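Local atomic coordinates of Lysine/ornithine decarboxylase (Selenomonas ruminantium, PDB entry 5GJO), a protein that decarboxylates both L-lysine and L-ornithine, giving cadaverine and putrescine, with pyridoxal 5'-phosphate as its cofactor. Residues D71-G76 / Y93-K98; F114-P119 / V134-A139; S120-M125 / Q168-H173. The protein carries 2 engineered substitutions. One frame throughout, in Å; residues are numbered along the deposited sequence.

All three contacts belong to the pyridoxal-phosphate-binding barrel, whose parallel strands are joined by helices packed outside them. Contact 1 closes first along the chain, pairing the ends of strands 69-72 and 91-93 beside the cofactor. Contacts 2 and 3 follow and interlock, their segments alternating: strands 113-116 and 133-137 pair in contact 2, while the helix 122-128 that connects them meets the end of helix 160-169 in contact 3. The centres of contact 1 and contact 2 lie about 12 Å apart. Those of contact 2 and contact 3 are about 11 Å apart, and those of contact 1 and contact 3 about 16 Å. The series thus runs from cofactor pocket through barrel wall to outer helices, and each contact also reaches the second subunit.

Contact 1. Residues D71-G76 / Y93-K98; sequences DVASAG and YANPVK. With PLP (pyridoxal-5'-phosphate), chain H.
In the cofactor pocket of this barrel, Asp71 and Ala94 come together where two parallel strands run out beside pyridoxal phosphate. Asp71 OD1 touches Ala94 CB at 3.3 Å, while OD2 approaches the pyridine nitrogen N1 of PLP at 3.0 Å and also forms a salt bridge with Lys52. With CG anti to the backbone N (chi1 153°), the carboxylate lies beside both partners, one oxygen facing the Ala94 methyl and the other N1; Ala94 CB itself comes near the C2A methyl of PLP. Val72 pairs with Tyr93 in parallel register, and its carbonyl oxygen accepts Ala94 N at 3.2 Å over a bent N-H angle of 136°. The same oxygen lies near the plane of the Tyr93 ring, at the edge by CD1.

Ala73 O is gripped twice: Asn95 ND2 donates at 3.0 Å, in the carbonyl plane and on a lone pair, and a water donates at 2.8 Å. That water also binds Tyr93 OH. Asn95 OD1 meanwhile takes Val97 N in an Asx turn, and ND2 reaches Pro322 O of the second subunit. A carboxylate so close to N1 would probably help keep the pyridine nitrogen protonated, which lets the ring act as an electron sink.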
ATOM      1  N   ASP A  71      -4.032   5.647  21.309  1.00 13.99           N
ATOM      2  CA  ASP A  71      -4.085   4.212  21.066  1.00 14.83           C
ATOM      3  C   ASP A  71      -3.003   3.939  20.033  1.00 14.19           C
ATOM      4  O   ASP A  71      -2.993   4.521  18.922  1.00 14.00           O
ATOM      5  CB  ASP A  71      -5.454   3.846  20.502  1.00 16.13           C
ATOM      6  CG  ASP A  71      -5.421   2.584  19.637  1.00 20.29           C
ATOM      7  OD1 ASP A  71      -4.592   1.690  19.873  1.00 22.07           O
ATOM      8  OD2 ASP A  71      -6.200   2.474  18.689  1.00 26.77           O
ATOM      9  N   VAL A  72      -2.059   3.061  20.375  1.00 13.83           N
ATOM     10  CA  VAL A  72      -0.906   2.723  19.558  1.00 14.74           C
ATOM     11  C   VAL A  72      -0.991   1.240  19.157  1.00 15.25           C
ATOM     12  O   VAL A  72      -1.418   0.422  19.983  1.00 15.34           O
ATOM     13  CB  VAL A  72       0.443   2.924  20.266  1.00 15.17           C
ATOM     14  CG1 VAL A  72       0.646   4.428  20.524  1.00 16.05           C
ATOM     15  CG2 VAL A  72       0.521   2.226  21.616  1.00 14.58           C
ATOM     16  N   ALA A  73      -0.590   0.954  17.936  1.00 15.40           N
ATOM     17  CA  ALA A  73      -0.681  -0.393  17.322  1.00 14.90           C
ATOM     18  C   ALA A  73       0.623  -1.101  17.201  1.00 13.96           C
ATOM     19  O   ALA A  73       0.606  -2.270  16.785  1.00 15.72           O
ATOM     20  CB  ALA A  73      -1.229  -0.249  15.915  1.00 16.39           C
ATOM     21  N   SER A  74       1.745  -0.422  17.441  1.00 13.63           N
ATOM     22  CA  SER A  74       3.079  -0.939  17.097  1.00 15.87           C
ATOM     23  C   SER A  74       4.157  -0.109  17.804  1.00 15.45           C
ATOM     24  O   SER A  74       3.888   0.975  18.288  1.00 12.80           O
ATOM     25  CB  SER A  74       3.385  -0.876  15.571  1.00 15.18           C
ATOM     26  OG  SER A  74       3.614   0.492  15.163  1.00 15.53           O
ATOM     27  N   ALA A  75       5.361  -0.697  17.908  1.00 16.00           N
ATOM     28  CA  ALA A  75       6.584   0.070  18.352  1.00 16.75           C
ATOM     29  C   ALA A  75       6.768   1.387  17.637  1.00 16.31           C
ATOM     30  O   ALA A  75       7.083   2.399  18.296  1.00 15.93           O
ATOM     31  CB  ALA A  75       7.848  -0.741  18.213  1.00 19.07           C
ATOM     32  N   GLY A  76       6.504   1.381  16.326  1.00 16.44           N
ATOM     33  CA  GLY A  76       6.691   2.580  15.456  1.00 17.38           C
ATOM     34  C   GLY A  76       5.841   3.711  15.958  1.00 17.24           C
ATOM     35  O   GLY A  76       6.266   4.886  15.949  1.00 14.53           O
ATOM     36  N   TYR A  93      -1.659   0.239  24.332  1.00 14.84           N
ATOM     37  CA  TYR A  93      -1.180  -0.602  23.245  1.00 14.02           C
ATOM     38  C   TYR A  93      -2.323  -1.579  22.961  1.00 16.83           C
ATOM     39  O   TYR A  93      -2.412  -2.639  23.551  1.00 15.83           O
ATOM     40  CB  TYR A  93       0.129  -1.289  23.649  1.00 15.92           C
ATOM     41  CG  TYR A  93       0.856  -2.121  22.611  1.00 14.91           C
ATOM     42  CD1 TYR A  93       0.514  -2.094  21.276  1.00 16.18           C
ATOM     43  CD2 TYR A  93       1.902  -2.927  22.981  1.00 15.31           C
ATOM     44  CE1 TYR A  93       1.190  -2.857  20.351  1.00 13.87           C
ATOM     45  CE2 TYR A  93       2.574  -3.705  22.074  1.00 15.65           C
ATOM     46  CZ  TYR A  93       2.221  -3.664  20.754  1.00 16.63           C
ATOM     47  OH  TYR A  93       2.910  -4.425  19.876  1.00 18.41           O
ATOM     48  N   ALA A  94      -3.211  -1.159  22.070  1.00 15.10           N
ATOM     49  CA  ALA A  94      -4.451  -1.887  21.786  1.00 14.60           C
ATOM     50  C   ALA A  94      -4.408  -2.785  20.550  1.00 15.19           C
ATOM     51  O   ALA A  94      -5.478  -3.120  19.984  1.00 19.21           O
ATOM     52  CB  ALA A  94      -5.572  -0.912  21.635  1.00 15.25           C
ATOM     53  N   ASN A  95      -3.251  -3.186  20.151  1.00 15.23           N
ATOM     54  CA  ASN A  95      -3.142  -4.301  19.211  1.00 14.90           C
ATOM     55  C   ASN A  95      -3.257  -5.563  20.054  1.00 15.87           C
ATOM     56  O   ASN A  95      -2.379  -5.798  20.929  1.00 15.54           O
ATOM     57  CB  ASN A  95      -1.868  -4.233  18.518  1.00 16.40           C
ATOM     58  CG  ASN A  95      -1.792  -5.154  17.313  1.00 17.98           C
ATOM     59  OD1 ASN A  95      -2.373  -6.253  17.309  1.00 18.26           O
ATOM     60  ND2 ASN A  95      -1.130  -4.662  16.234  1.00 16.21           N
ATOM     61  N   PRO A  96      -4.320  -6.342  19.824  1.00 14.74           N
ATOM     62  CA  PRO A  96      -4.476  -7.525  20.671  1.00 15.39           C
ATOM     63  C   PRO A  96      -3.350  -8.535  20.513  1.00 15.78           C
ATOM     64  O   PRO A  96      -3.245  -9.361  21.424  1.00 17.39           O
ATOM     65  CB  PRO A  96      -5.823  -8.140  20.197  1.00 15.37           C
ATOM     66  CG  PRO A  96      -6.511  -7.036  19.511  1.00 16.85           C
ATOM     67  CD  PRO A  96      -5.420  -6.228  18.872  1.00 15.63           C
ATOM     68  N   VAL A  97      -2.622  -8.565  19.403  1.00 14.52           N
ATOM     69  CA  VAL A  97      -1.577  -9.519  19.186  1.00 16.38           C
ATOM     70  C   VAL A  97      -0.310  -8.794  18.990  1.00 17.52           C
ATOM     71  O   VAL A  97       0.011  -8.374  17.902  1.00 16.50           O
ATOM     72  CB  VAL A  97      -1.867 -10.509  18.058  1.00 16.89           C
ATOM     73  CG1 VAL A  97      -0.723 -11.555  17.967  1.00 18.28           C
ATOM     74  CG2 VAL A  97      -3.217 -11.171  18.291  1.00 18.15           C
ATOM     75  N   LYS A  98       0.499  -8.738  20.034  1.00 17.46           N
ATOM     76  CA  LYS A  98       1.706  -7.896  20.005  1.00 19.16           C
ATOM     77  C   LYS A  98       2.947  -8.599  19.511  1.00 23.23           C
ATOM     78  O   LYS A  98       3.043  -9.803  19.686  1.00 22.71           O
ATOM     79  CB  LYS A  98       1.901  -7.346  21.388  1.00 19.21           C
ATOM     80  CG  LYS A  98       0.722  -6.499  21.836  1.00 18.42           C
ATOM     81  CD  LYS A  98       0.614  -6.447  23.361  1.00 18.46           C
ATOM     82  CE  LYS A  98      -0.789  -6.154  23.837  1.00 19.21           C
ATOM     83  NZ  LYS A  98      -1.760  -7.160  23.280  1.00 19.77           N
TER
HETATM   84  N1  PLP H 406      -8.884   1.409  18.033  1.00 35.98           N
HETATM   85  C2  PLP H 406      -8.611   0.159  17.588  1.00 46.50           C
HETATM   86  C2A PLP H 406      -8.123  -0.891  18.550  1.00 49.94           C
HETATM   87  C3  PLP H 406      -8.791  -0.178  16.153  1.00 39.68           C
HETATM   88  O3  PLP H 406      -8.524  -1.427  15.682  1.00 32.07           O
HETATM   89  C4  PLP H 406      -9.274   0.895  15.255  1.00 37.42           C
HETATM   90  C4A PLP H 406      -9.483   0.656  13.810  1.00 42.13           C
HETATM   91  O4A PLP H 406      -8.884  -0.245  13.247  1.00 35.07           O
HETATM   92  C5  PLP H 406      -9.536   2.220  15.867  1.00 35.06           C
HETATM   93  C6  PLP H 406      -9.323   2.396  17.232  1.00 31.96           C
HETATM   94  C5A PLP H 406     -10.030   3.367  15.017  1.00 29.43           C
HETATM   95  O4P PLP H 406     -11.180   2.954  14.282  1.00 17.35           O
HETATM   96  P   PLP H 406     -12.060   4.028  13.468  1.00 12.30           P
HETATM   97  O1P PLP H 406     -12.584   4.955  14.539  1.00 11.87           O
HETATM   98  O2P PLP H 406     -13.121   3.194  12.792  1.00 15.03           O
HETATM   99  O3P PLP H 406     -11.070   4.667  12.522  1.00 13.73           O
HETATM  100  O   HOH W   1       2.211  -4.447  17.311  1.00 19.74           O

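Contact 2. Residues F114-P119 / V134-A139; sequences FTFDDP and VLVRIA
Phe116 leans over onto Val134 and Val136 across two adjacent parallel strands of the barrel, which a beta-alpha-beta crossover through helix 122-128 joins. The axes of the two short strand segments come within 4.7 Å, and their directions differ by 30°. Phe116 CG sits between its own backbone N and carbonyl carbon (chi1 75°), and beyond it the ring reaches across to the neighbouring strand. CE1 does most of the touching. It meets Val134 CG2 at 3.7 Å and Val136 CB at 3.9 Å, the Phe116 side chain crossing both valines obliquely, while Val136 CG2 lies over one ring face, displaced toward the rim. On the same face of the sheet, the Phe114 side chain meets Val134 through CB, its ring leading away from the pair. Met125 and Ile122 of helix 122-128 and Leu163 of helix 160-169 pack against this apolar layer from outside.

Between the strands, Leu135 is held at both backbone polar atoms: its N donates to Phe114 O at 3.0 Å, and its O accepts Phe116 N at 3.2 Å. Arg137 N then closes on Phe116 O at 2.9 Å. Thr115 and Leu135 turn to the other side of the sheet, where Leu135 CD1 lies against Phe114 O.

Beyond the paired strands, Asp117 and Arg137 stand side by side without their charged groups touching. Asp117 OD2 accepts Gly154 N, and OD1 forms a salt bridge with Lys276 of the second subunit. The Arg137 side chain extends toward the cofactor, where NH2 binds Leu149 O. Its other terminal nitrogen, NH1, donates at 2.9 Å to a water that is itself 2.9 Å from Thr115 OG1.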
ATOM      1  N   PHE A 114      -2.925  -2.424  28.092  1.00 16.56           N
ATOM      2  CA  PHE A 114      -2.911  -3.343  26.967  1.00 17.64           C
ATOM      3  C   PHE A 114      -4.325  -3.857  26.748  1.00 14.40           C
ATOM      4  O   PHE A 114      -5.087  -3.903  27.663  1.00 14.28           O
ATOM      5  CB  PHE A 114      -2.064  -4.581  27.288  1.00 18.91           C
ATOM      6  CG  PHE A 114      -0.586  -4.335  27.446  1.00 21.99           C
ATOM      7  CD1 PHE A 114       0.040  -3.302  26.823  1.00 23.44           C
ATOM      8  CD2 PHE A 114       0.176  -5.206  28.196  1.00 25.07           C
ATOM      9  CE1 PHE A 114       1.383  -3.099  26.960  1.00 24.61           C
ATOM     10  CE2 PHE A 114       1.520  -5.019  28.339  1.00 27.78           C
ATOM     11  CZ  PHE A 114       2.125  -3.952  27.718  1.00 29.65           C
ATOM     12  N   THR A 115      -4.633  -4.229  25.519  1.00 15.41           N
ATOM     13  CA  THR A 115      -5.787  -5.139  25.217  1.00 14.22           C
ATOM     14  C   THR A 115      -5.323  -6.488  24.817  1.00 13.65           C
ATOM     15  O   THR A 115      -4.221  -6.676  24.390  1.00 15.67           O
ATOM     16  CB  THR A 115      -6.801  -4.543  24.172  1.00 15.15           C
ATOM     17  OG1 THR A 115      -6.184  -4.575  22.909  1.00 16.15           O
ATOM     18  CG2 THR A 115      -7.127  -3.102  24.509  1.00 14.23           C
ATOM     19  N   PHE A 116      -6.212  -7.459  24.980  1.00 14.43           N
ATOM     20  CA  PHE A 116      -5.986  -8.804  24.501  1.00 14.58           C
ATOM     21  C   PHE A 116      -7.299  -9.553  24.258  1.00 12.68           C
ATOM     22  O   PHE A 116      -8.316  -9.195  24.776  1.00 15.12           O
ATOM     23  CB  PHE A 116      -5.078  -9.584  25.449  1.00 15.92           C
ATOM     24  CG  PHE A 116      -5.747 -10.027  26.711  1.00 15.84           C
ATOM     25  CD1 PHE A 116      -6.265  -9.112  27.593  1.00 15.51           C
ATOM     26  CD2 PHE A 116      -5.836 -11.370  27.024  1.00 15.50           C
ATOM     27  CE1 PHE A 116      -6.863  -9.527  28.764  1.00 17.38           C
ATOM     28  CE2 PHE A 116      -6.442 -11.786  28.177  1.00 15.32           C
ATOM     29  CZ  PHE A 116      -6.958 -10.871  29.044  1.00 17.09           C
ATOM     30  N   ASP A 117      -7.238 -10.568  23.415  1.00 13.44           N
ATOM     31  CA  ASP A 117      -8.404 -11.380  23.120  1.00 15.02           C
ATOM     32  C   ASP A 117      -8.133 -12.879  23.074  1.00 16.26           C
ATOM     33  O   ASP A 117      -8.952 -13.618  22.607  1.00 17.03           O
ATOM     34  CB  ASP A 117      -9.100 -10.911  21.834  1.00 17.99           C
ATOM     35  CG  ASP A 117      -8.233 -11.061  20.597  1.00 17.54           C
ATOM     36  OD1 ASP A 117      -7.270 -11.818  20.620  1.00 18.52           O
ATOM     37  OD2 ASP A 117      -8.542 -10.415  19.594  1.00 17.25           O
ATOM     38  N   ASP A 118      -6.964 -13.304  23.522  1.00 15.87           N
ATOM     39  CA  ASP A 118      -6.597 -14.720  23.426  1.00 17.37           C
ATOM     40  C   ASP A 118      -5.765 -15.209  24.604  1.00 18.24           C
ATOM     41  O   ASP A 118      -4.981 -14.458  25.135  1.00 17.22           O
ATOM     42  CB  ASP A 118      -5.824 -14.972  22.143  1.00 16.06           C
ATOM     43  CG  ASP A 118      -5.819 -16.424  21.754  1.00 19.74           C
ATOM     44  OD1 ASP A 118      -6.755 -16.831  21.049  1.00 21.40           O
ATOM     45  OD2 ASP A 118      -4.900 -17.143  22.160  1.00 19.20           O
ATOM     46  N   PRO A 119      -5.883 -16.480  24.976  1.00 18.73           N
ATOM     47  CA  PRO A 119      -4.987 -16.909  26.082  1.00 19.09           C
ATOM     48  C   PRO A 119      -3.528 -16.910  25.708  1.00 19.68           C
ATOM     49  O   PRO A 119      -2.680 -16.700  26.575  1.00 20.91           O
ATOM     50  CB  PRO A 119      -5.508 -18.322  26.409  1.00 20.32           C
ATOM     51  CG  PRO A 119      -6.430 -18.720  25.341  1.00 22.35           C
ATOM     52  CD  PRO A 119      -6.899 -17.503  24.595  1.00 18.76           C
ATOM     53  N   VAL A 134      -4.800  -4.637  31.956  1.00 18.80           N
ATOM     54  CA  VAL A 134      -5.339  -5.276  30.739  1.00 17.24           C
ATOM     55  C   VAL A 134      -6.837  -5.176  30.648  1.00 16.83           C
ATOM     56  O   VAL A 134      -7.587  -5.244  31.639  1.00 16.32           O
ATOM     57  CB  VAL A 134      -4.897  -6.753  30.560  1.00 17.16           C
ATOM     58  CG1 VAL A 134      -3.429  -6.861  30.488  1.00 18.00           C
ATOM     59  CG2 VAL A 134      -5.483  -7.648  31.701  1.00 18.84           C
ATOM     60  N   LEU A 135      -7.329  -4.879  29.420  1.00 15.16           N
ATOM     61  CA  LEU A 135      -8.726  -4.930  29.100  1.00 16.44           C
ATOM     62  C   LEU A 135      -8.901  -6.074  28.100  1.00 15.60           C
ATOM     63  O   LEU A 135      -8.224  -6.164  27.074  1.00 15.12           O
ATOM     64  CB  LEU A 135      -9.247  -3.642  28.458  1.00 17.14           C
ATOM     65  CG  LEU A 135      -9.075  -2.350  29.268  1.00 21.20           C
ATOM     66  CD1 LEU A 135      -7.626  -2.003  29.330  1.00 28.43           C
ATOM     67  CD2 LEU A 135      -9.725  -1.222  28.479  1.00 24.07           C
ATOM     68  N   VAL A 136      -9.883  -6.928  28.363  1.00 16.74           N
ATOM     69  CA  VAL A 136     -10.128  -8.025  27.490  1.00 14.59           C
ATOM     70  C   VAL A 136     -11.109  -7.507  26.419  1.00 14.50           C
ATOM     71  O   VAL A 136     -12.057  -6.846  26.748  1.00 14.11           O
ATOM     72  CB  VAL A 136     -10.719  -9.274  28.184  1.00 14.98           C
ATOM     73  CG1 VAL A 136     -12.038  -9.039  28.820  1.00 15.09           C
ATOM     74  CG2 VAL A 136     -10.811 -10.441  27.186  1.00 15.37           C
ATOM     75  N   ARG A 137     -10.812  -7.857  25.165  1.00 14.37           N
ATOM     76  CA  ARG A 137     -11.642  -7.374  24.039  1.00 13.99           C
ATOM     77  C   ARG A 137     -12.618  -8.489  23.704  1.00 11.64           C
ATOM     78  O   ARG A 137     -12.161  -9.628  23.368  1.00 12.39           O
ATOM     79  CB  ARG A 137     -10.775  -7.174  22.828  1.00 14.88           C
ATOM     80  CG  ARG A 137     -11.567  -6.569  21.660  1.00 15.03           C
ATOM     81  CD  ARG A 137     -10.601  -6.178  20.576  1.00 15.04           C
ATOM     82  NE  ARG A 137     -11.260  -5.851  19.326  1.00 14.31           N
ATOM     83  CZ  ARG A 137     -10.593  -5.334  18.286  1.00 16.12           C
ATOM     84  NH1 ARG A 137      -9.338  -4.899  18.409  1.00 14.48           N
ATOM     85  NH2 ARG A 137     -11.243  -5.148  17.114  1.00 15.54           N
ATOM     86  N   ILE A 138     -13.873  -8.156  23.736  1.00 13.44           N
ATOM     87  CA  ILE A 138     -14.961  -9.066  23.361  1.00 16.41           C
ATOM     88  C   ILE A 138     -15.413  -8.834  21.911  1.00 17.35           C
ATOM     89  O   ILE A 138     -15.454  -7.696  21.430  1.00 14.61           O
ATOM     90  CB  ILE A 138     -16.194  -8.945  24.286  1.00 17.34           C
ATOM     91  CG1 ILE A 138     -16.773  -7.521  24.391  1.00 18.12           C
ATOM     92  CG2 ILE A 138     -15.836  -9.488  25.672  1.00 18.84           C
ATOM     93  CD1 ILE A 138     -18.089  -7.382  25.111  1.00 20.16           C
ATOM     94  N   ALA A 139     -15.792  -9.926  21.284  1.00 16.98           N
ATOM     95  CA  ALA A 139     -16.385  -9.928  19.974  1.00 18.00           C
ATOM     96  C   ALA A 139     -17.847  -9.498  20.088  1.00 18.45           C
ATOM     97  O   ALA A 139     -18.606 -10.057  20.859  1.00 17.90           O
ATOM     98  CB  ALA A 139     -16.208 -11.317  19.329  1.00 18.39           C
TER
HETATM   99  O   HOH W   2      -8.015  -3.829  20.760  1.00 16.75           O

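Contact 3. Residues S120-M125 / Q168-H173; sequences SEIDKM and QDAGLH
On the outer, helical layer of the barrel, Ile122 and Met125 of helix 122-128 receive Ala170 and Leu172 from the end of helix 160-169. The Ile122 methyl CG2, anti to the backbone N, faces Ala170 CB, 3.7 Å away, and lies farther off, at 4.2 Å, from Leu172 CD1. Leu172 reaches both side chains: its CD1 also rests 4.1 Å from Met125 CB, while CD2 lies beside the Met125 carbonyl. The Leu172 and Met125 side chains cross at about a right angle. A bend at chi3 (-66°) turns Met125 CE so that it, too, comes within 4.1 Å of Leu172 CD1.

Ala170 and Leu172 lie at a Schellman motif that ends helix 160-169. Gly171, with a positive phi of 92°, is its C-prime residue; Gly171 N donates to Gln168 O at 2.9 Å and Leu172 N to Ala167 O, and the chain then leads into strand 173-178. Val134 packs against both Leu172 and Met125 from the barrel wall. Nearby, Lys124 NZ forms a salt bridge of 3.0 Å with Glu121 OE1 and also donates to Lys98 O and to Ile273 O of the second subunit.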
ATOM      1  N   SER A 120      -3.199 -17.039  24.412  1.00 17.77           N
ATOM      2  CA  SER A 120      -1.816 -17.041  23.992  1.00 20.29           C
ATOM      3  C   SER A 120      -1.080 -15.693  24.163  1.00 19.84           C
ATOM      4  O   SER A 120       0.113 -15.609  24.058  1.00 19.83           O
ATOM      5  CB  SER A 120      -1.718 -17.534  22.582  1.00 23.04           C
ATOM      6  OG  SER A 120      -2.146 -16.601  21.568  1.00 21.27           O
ATOM      7  N   GLU A 121      -1.842 -14.633  24.398  1.00 17.40           N
ATOM      8  CA  GLU A 121      -1.300 -13.287  24.611  1.00 16.69           C
ATOM      9  C   GLU A 121      -0.832 -13.008  26.042  1.00 18.54           C
ATOM     10  O   GLU A 121      -0.061 -12.113  26.292  1.00 17.94           O
ATOM     11  CB  GLU A 121      -2.343 -12.248  24.228  1.00 15.85           C
ATOM     12  CG  GLU A 121      -1.791 -10.836  24.024  1.00 17.46           C
ATOM     13  CD  GLU A 121      -0.930 -10.678  22.784  1.00 17.33           C
ATOM     14  OE1 GLU A 121      -0.796 -11.648  22.033  1.00 19.93           O
ATOM     15  OE2 GLU A 121      -0.393  -9.584  22.576  1.00 17.29           O
ATOM     16  N   ILE A 122      -1.346 -13.785  26.979  1.00 19.35           N
ATOM     17  CA  ILE A 122      -1.197 -13.454  28.400  1.00 19.57           C
ATOM     18  C   ILE A 122       0.266 -13.566  28.804  1.00 20.03           C
ATOM     19  O   ILE A 122       0.850 -12.626  29.414  1.00 20.72           O
ATOM     20  CB  ILE A 122      -2.074 -14.371  29.247  1.00 17.68           C
ATOM     21  CG1 ILE A 122      -3.547 -14.074  29.026  1.00 17.74           C
ATOM     22  CG2 ILE A 122      -1.702 -14.223  30.774  1.00 20.99           C
ATOM     23  CD1 ILE A 122      -4.516 -15.043  29.698  1.00 18.40           C
ATOM     24  N   ASP A 123       0.894 -14.708  28.522  1.00 22.83           N
ATOM     25  CA  ASP A 123       2.304 -14.854  28.961  1.00 23.87           C
ATOM     26  C   ASP A 123       3.276 -13.841  28.354  1.00 23.79           C
ATOM     27  O   ASP A 123       4.176 -13.359  29.055  1.00 23.83           O
ATOM     28  CB  ASP A 123       2.832 -16.268  28.782  1.00 27.74           C
ATOM     29  CG  ASP A 123       2.171 -17.266  29.797  1.00 35.87           C
ATOM     30  OD1 ASP A 123       1.431 -16.824  30.729  1.00 37.45           O
ATOM     31  OD2 ASP A 123       2.363 -18.509  29.616  1.00 39.67           O
ATOM     32  N   LYS A 124       3.101 -13.491  27.085  1.00 20.74           N
ATOM     33  CA  LYS A 124       3.875 -12.443  26.408  1.00 20.16           C
ATOM     34  C   LYS A 124       3.734 -11.126  27.187  1.00 19.53           C
ATOM     35  O   LYS A 124       4.756 -10.459  27.424  1.00 24.72           O
ATOM     36  CB  LYS A 124       3.361 -12.190  24.938  1.00 22.59           C
ATOM     37  CG  LYS A 124       3.611 -13.278  23.939  1.00 27.90           C
ATOM     38  CD  LYS A 124       2.673 -13.214  22.671  1.00 27.41           C
ATOM     39  CE  LYS A 124       2.762 -11.926  21.947  1.00 27.01           C
ATOM     40  NZ  LYS A 124       1.859 -11.871  20.726  1.00 24.75           N
ATOM     41  N   MET A 125       2.504 -10.730  27.544  1.00 21.05           N
ATOM     42  CA  MET A 125       2.245  -9.461  28.223  1.00 20.04           C
ATOM     43  C   MET A 125       2.845  -9.468  29.669  1.00 24.08           C
ATOM     44  O   MET A 125       3.482  -8.495  30.128  1.00 21.35           O
ATOM     45  CB  MET A 125       0.785  -9.167  28.319  1.00 21.25           C
ATOM     46  CG  MET A 125       0.114  -8.812  26.957  1.00 20.00           C
ATOM     47  SD  MET A 125      -1.554  -8.253  27.133  1.00 19.35           S
ATOM     48  CE  MET A 125      -2.388  -9.720  27.743  1.00 17.44           C
ATOM     49  N   GLN A 168      -5.059 -12.185  35.496  1.00 19.31           N
ATOM     50  CA  GLN A 168      -4.872 -11.946  36.961  1.00 20.98           C
ATOM     51  C   GLN A 168      -3.963 -13.004  37.587  1.00 23.18           C
ATOM     52  O   GLN A 168      -2.983 -12.692  38.284  1.00 22.88           O
ATOM     53  CB  GLN A 168      -6.190 -11.854  37.699  1.00 22.60           C
ATOM     54  CG  GLN A 168      -6.098 -11.423  39.199  1.00 23.72           C
ATOM     55  CD  GLN A 168      -7.426 -11.359  39.885  1.00 24.17           C
ATOM     56  OE1 GLN A 168      -8.001 -12.401  40.261  1.00 26.96           O
ATOM     57  NE2 GLN A 168      -7.936 -10.195  40.057  1.00 24.99           N
ATOM     58  N   ASP A 169      -4.234 -14.262  37.300  1.00 22.36           N
ATOM     59  CA  ASP A 169      -3.320 -15.333  37.757  1.00 25.90           C
ATOM     60  C   ASP A 169      -1.877 -15.162  37.321  1.00 27.24           C
ATOM     61  O   ASP A 169      -0.961 -15.578  38.054  1.00 25.81           O
ATOM     62  CB  ASP A 169      -3.863 -16.728  37.346  1.00 29.18           C
ATOM     63  CG  ASP A 169      -5.130 -17.114  38.107  1.00 29.72           C
ATOM     64  OD1 ASP A 169      -5.533 -16.436  39.090  1.00 31.21           O
ATOM     65  OD2 ASP A 169      -5.782 -18.078  37.693  1.00 28.38           O
ATOM     66  N   ALA A 170      -1.633 -14.608  36.126  1.00 22.27           N
ATOM     67  CA  ALA A 170      -0.309 -14.343  35.703  1.00 22.83           C
ATOM     68  C   ALA A 170       0.296 -12.996  36.200  1.00 19.48           C
ATOM     69  O   ALA A 170       1.349 -12.608  35.710  1.00 22.12           O
ATOM     70  CB  ALA A 170      -0.189 -14.464  34.189  1.00 24.41           C
ATOM     71  N   GLY A 171      -0.399 -12.283  37.065  1.00 22.93           N
ATOM     72  CA  GLY A 171       0.111 -11.067  37.715  1.00 21.20           C
ATOM     73  C   GLY A 171      -0.212  -9.787  36.990  1.00 22.36           C
ATOM     74  O   GLY A 171       0.222  -8.706  37.388  1.00 20.26           O
ATOM     75  N   LEU A 172      -1.046  -9.894  35.966  1.00 22.54           N
ATOM     76  CA  LEU A 172      -1.590  -8.679  35.310  1.00 22.63           C
ATOM     77  C   LEU A 172      -2.725  -8.127  36.075  1.00 22.04           C
ATOM     78  O   LEU A 172      -3.377  -8.838  36.847  1.00 19.35           O
ATOM     79  CB  LEU A 172      -1.985  -9.010  33.835  1.00 22.70           C
ATOM     80  CG  LEU A 172      -0.798  -9.545  32.982  1.00 22.45           C
ATOM     81  CD1 LEU A 172      -1.273 -10.186  31.689  1.00 24.26           C
ATOM     82  CD2 LEU A 172       0.187  -8.426  32.637  1.00 24.42           C
ATOM     83  N   HIS A 173      -3.064  -6.846  35.859  1.00 17.27           N
ATOM     84  CA  HIS A 173      -4.141  -6.283  36.533  1.00 18.00           C
ATOM     85  C   HIS A 173      -5.394  -6.367  35.644  1.00 20.40           C
ATOM     86  O   HIS A 173      -5.420  -5.718  34.596  1.00 19.09           O
ATOM     87  CB  HIS A 173      -3.875  -4.839  36.937  1.00 19.59           C
ATOM     88  CG  HIS A 173      -5.069  -4.163  37.540  1.00 22.57           C
ATOM     89  ND1 HIS A 173      -5.412  -2.863  37.269  1.00 27.79           N
ATOM     90  CD2 HIS A 173      -5.926  -4.570  38.494  1.00 29.16           C
ATOM     91  CE1 HIS A 173      -6.499  -2.540  37.932  1.00 28.82           C
ATOM     92  NE2 HIS A 173      -6.829  -3.559  38.689  1.00 31.98           N
TER